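Local structure of terminase small subunit (Thermus phage G20c, 6EJQ) at the interface of chains A and B. The protein forms a nine-membered ring that probably binds the packaging initiation site on viral DNA and regulates the ATPase of the terminase large subunit. Sequence-based numbering; all coordinates share one arbitrary frame. Chains: chain A/B, Terminase small subunit.

Contact 1: the interface of chains A and B. Residues chain A 130, 133-134, 136-137; chain B 57, 59, 62, 65.
B:Ile62 lies against A:Leu133, A:Leu134 and A:Leu137 where two neighbouring subunits of the small terminase ring meet, the C-terminal part of helix 112-138 of one chain packing on the start of helix 59-95 of the next. This small terminase, of the P23virus family, is a ring of nine, and this patch is one piece of the repeated, head-to-tail subunit contact. From CB, the B:Ile62 side chain forks. CG1, anti to the carbonyl carbon (chi1 -67°), runs along A:Leu133 and comes 3.6 Å from its CB, the two side chains lying antiparallel, side by side. The terminal CD1 goes on between two leucines, touching A:Leu133 CB and meeting A:Leu137 CD1 tip to tip at 3.8 Å. The other branch, CG2, is anti to the backbone N and turns to A:Leu134, with CD2 of that leucine 3.9 Å from it. A beta-branched residue suits this place because its two arms leave CB in different directions and reach different leucines.

The same methyl, CD2 of A:Leu134, also meets CD1 of B:Leu59, one turn earlier, 3.7 Å away. B:Pro57, in the loop just ahead of the helix, is a compact, rigid apolar wedge: its ring carbon CG sits 3.8 Å from CB of A:Ser136, whose small side chain lets the ring come near the helix. A:Leu137 passes alongside the same proline, its CD2 reaching the carbonyl O of B:Pro57 at 3.4 Å. Toward the other end, A:Ile130 lays CG1 against the aliphatic CB of B:Glu65, 3.9 Å away, and turns CD1 to the backbone carbonyl of that residue. The glutamate chain bends at chi2 (-73°), carrying its carboxylate away from the isoleucine, so a charged residue contributes its carbon stem to an otherwise apolar seam.

Contact 2: the interface of chains A and B. Residues chain A 88, 91, 95, 112-113, 115; chain B 83, 86-87, 118.
The helical hairpin of the small terminase, helices 59-95 and 112-138, meets its neighbour in the ring here through A:Tyr91, A:Pro112 and B:Ile83. B:Ile83 is the central apolar knob. It lies over one face of the phenol of A:Tyr91, near the CE2-CZ rim, with CG1 3.8 Å from CE2; CG2, on the same face near CZ, also approaches CB of A:Pro112 at 3.7 Å. The tip, CD1, reaches between A:Leu88 and A:Ile115, one residue from each helix of chain A, and a branched aliphatic chain can touch all these surfaces at once.

A:Tyr91 extends from its helix with CG anti to the backbone N (chi1 179°), which sends the phenol across the boundary to B:Asn86. The amide oxygen OD1 meets the ring edge-on, in its plane, 3.6 Å from CE2, and the amide and ring planes are only 21° apart. Phenol OH rests 3.5 Å from CB of the asparagine, a van der Waals contact. The thioether of A:Met95 caps the flat face of the amide above CG and OD1, its SD 3.3 Å from OD1; a long, polarisable thioether tolerates such a polar neighbour.

A:Pro112 offers a compact ring to two flexible methionines. SD of B:Met87 is 3.6 Å from its CB, and the B:Met118 chain, bent at chi2 and chi3, folds its methyl CE toward the same carbon, a tight fit, and toward the proline carbonyl. A proline suits the first turn of a helix, where its nitrogen has no N-H to offer. In the fold, the patch lies at the connecting-loop end of the hairpin, where helix 59-95 finishes and helix 112-138 begins.

Contact 1: the interface of chains A and B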
# COMPACT_ATOMS: atom_id res chain seq x y z
N ILE A 130 2.37 18.11 16.26
CA ILE A 130 1.91 19.37 15.69
C ILE A 130 0.44 19.28 15.22
O ILE A 130 -0.36 20.17 15.51
CB ILE A 130 2.87 19.78 14.54
CG1 ILE A 130 4.22 20.23 15.15
CG2 ILE A 130 2.28 20.89 13.67
CD1 ILE A 130 5.41 20.07 14.22
N LEU A 133 -1.96 19.06 18.27
CA LEU A 133 -2.06 20.35 18.94
C LEU A 133 -2.96 21.27 18.14
O LEU A 133 -3.83 21.92 18.72
CB LEU A 133 -0.68 20.98 19.15
CG LEU A 133 0.27 20.32 20.19
CD1 LEU A 133 1.64 20.99 20.14
CD2 LEU A 133 -0.28 20.36 21.61
N LEU A 134 -2.75 21.32 16.83
CA LEU A 134 -3.58 22.12 15.94
C LEU A 134 -5.05 21.70 15.97
O LEU A 134 -5.92 22.55 16.03
CB LEU A 134 -3.05 22.09 14.50
CG LEU A 134 -1.76 22.88 14.26
CD1 LEU A 134 -1.21 22.59 12.87
CD2 LEU A 134 -1.96 24.38 14.46
N SER A 136 -6.72 20.42 18.40
CA SER A 136 -7.27 20.95 19.66
C SER A 136 -7.71 22.41 19.56
O SER A 136 -8.70 22.78 20.19
CB SER A 136 -6.26 20.82 20.82
OG SER A 136 -6.36 19.55 21.41
N LEU A 137 -6.98 23.23 18.81
CA LEU A 137 -7.39 24.62 18.59
C LEU A 137 -8.47 24.74 17.52
O LEU A 137 -9.40 25.52 17.68
CB LEU A 137 -6.20 25.50 18.20
CG LEU A 137 -5.09 25.64 19.24
CD1 LEU A 137 -3.98 26.53 18.70
CD2 LEU A 137 -5.64 26.18 20.55
N PRO B 57 -3.75 24.51 24.10
CA PRO B 57 -2.46 24.86 23.51
C PRO B 57 -2.36 26.30 22.99
O PRO B 57 -3.36 27.02 22.92
CB PRO B 57 -2.28 23.87 22.35
CG PRO B 57 -3.58 23.20 22.16
CD PRO B 57 -4.43 23.42 23.37
N LEU B 59 -0.76 28.63 19.85
CA LEU B 59 -0.28 28.56 18.47
C LEU B 59 1.19 28.97 18.35
O LEU B 59 1.93 28.41 17.55
CB LEU B 59 -1.14 29.42 17.55
CG LEU B 59 -0.92 29.23 16.05
CD1 LEU B 59 -1.26 27.81 15.62
CD2 LEU B 59 -1.75 30.24 15.28
N ILE B 62 3.06 25.99 19.22
CA ILE B 62 2.99 25.09 18.07
C ILE B 62 4.00 25.48 16.99
O ILE B 62 4.63 24.62 16.39
CB ILE B 62 1.56 24.99 17.49
CG1 ILE B 62 0.64 24.30 18.51
CG2 ILE B 62 1.53 24.22 16.17
CD1 ILE B 62 -0.83 24.50 18.23
N GLU B 65 7.28 24.18 18.03
CA GLU B 65 7.36 22.74 17.70
C GLU B 65 7.67 22.52 16.23
O GLU B 65 8.45 21.63 15.90
CB GLU B 65 6.07 22.00 18.04
CG GLU B 65 5.80 21.90 19.53
CD GLU B 65 6.69 20.92 20.25
OE1 GLU B 65 7.39 20.12 19.59
OE2 GLU B 65 6.68 20.94 21.50

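Contact 2: the interface of chains A and B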
# COMPACT_ATOMS: atom_id res chain seq x y z
N LEU A 88 23.31 3.92 13.38
CA LEU A 88 24.43 4.60 12.73
C LEU A 88 25.77 4.01 13.16
O LEU A 88 26.68 3.92 12.34
CB LEU A 88 24.42 6.12 12.99
CG LEU A 88 23.33 6.98 12.33
CD1 LEU A 88 23.52 8.43 12.75
CD2 LEU A 88 23.34 6.87 10.81
N TYR A 91 26.14 0.86 11.19
CA TYR A 91 26.38 1.16 9.78
C TYR A 91 27.82 1.59 9.53
O TYR A 91 28.44 1.15 8.57
CB TYR A 91 25.42 2.24 9.28
CG TYR A 91 25.64 2.59 7.82
CD1 TYR A 91 25.23 1.73 6.82
CD2 TYR A 91 26.30 3.77 7.45
CE1 TYR A 91 25.45 2.03 5.49
CE2 TYR A 91 26.53 4.07 6.11
CZ TYR A 91 26.09 3.19 5.14
OH TYR A 91 26.30 3.45 3.81
N MET A 95 30.82 -0.15 7.40
CA MET A 95 31.54 0.62 6.38
C MET A 95 33.07 0.43 6.49
O MET A 95 33.74 0.25 5.47
CB MET A 95 31.16 2.11 6.52
CG MET A 95 31.56 3.03 5.38
SD MET A 95 31.10 4.76 5.69
CE MET A 95 32.35 5.29 6.87
N PRO A 112 20.96 1.18 4.63
CA PRO A 112 20.59 2.60 4.55
C PRO A 112 19.07 2.86 4.63
O PRO A 112 18.65 3.80 5.31
CB PRO A 112 21.14 3.02 3.19
CG PRO A 112 22.35 2.17 3.01
CD PRO A 112 21.98 0.84 3.62
N ALA A 113 18.29 2.02 3.96
CA ALA A 113 16.82 2.06 4.01
C ALA A 113 16.24 1.94 5.43
O ALA A 113 15.26 2.61 5.75
CB ALA A 113 16.22 0.98 3.11
N ILE A 115 17.78 2.89 8.22
CA ILE A 115 18.16 4.12 8.92
C ILE A 115 17.19 5.25 8.53
O ILE A 115 16.69 5.97 9.41
CB ILE A 115 19.64 4.52 8.64
CG1 ILE A 115 20.58 3.53 9.32
CG2 ILE A 115 19.94 5.95 9.11
CD1 ILE A 115 22.04 3.58 8.89
N ILE B 83 25.40 9.11 4.18
CA ILE B 83 25.10 7.74 3.77
C ILE B 83 24.95 7.64 2.25
O ILE B 83 25.49 6.71 1.63
CB ILE B 83 23.85 7.18 4.49
CG1 ILE B 83 24.17 6.99 5.99
CG2 ILE B 83 23.41 5.85 3.88
CD1 ILE B 83 22.95 6.87 6.88
N ASN B 86 28.34 7.47 0.61
CA ASN B 86 28.89 6.13 0.82
C ASN B 86 28.29 5.11 -0.15
O ASN B 86 29.00 4.25 -0.67
CB ASN B 86 28.63 5.62 2.26
CG ASN B 86 29.08 6.59 3.33
OD1 ASN B 86 28.57 6.57 4.45
ND2 ASN B 86 30.04 7.45 2.99
N MET B 87 26.98 5.21 -0.38
CA MET B 87 26.27 4.32 -1.32
C MET B 87 26.77 4.47 -2.75
O MET B 87 27.04 3.48 -3.41
CB MET B 87 24.75 4.56 -1.26
CG MET B 87 24.11 4.12 0.04
SD MET B 87 22.44 4.73 0.26
CE MET B 87 21.56 3.61 -0.80
N MET B 118 16.98 6.45 -1.37
CA MET B 118 17.65 7.38 -0.44
C MET B 118 17.61 8.81 -0.94
O MET B 118 17.36 9.72 -0.16
CB MET B 118 19.11 6.96 -0.19
CG MET B 118 19.84 7.80 0.85
SD MET B 118 19.05 7.76 2.46
CE MET B 118 19.53 6.11 2.96

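Contact 1 and contact 2 have C-alpha centres about 34 Å apart and share no residue, yet both are built from helices 59-95 and 112-138. They mark opposite ends of the same helical hairpin: contact 1 lies where its first helix starts and its second nears its end, contact 2 beside the connecting loop. Touching at two such distant places should fix the tilt of one hairpin against the next. Because the surfaces that chains A and B present differ, the same pairing can repeat from subunit to subunit and close the nine-membered ring.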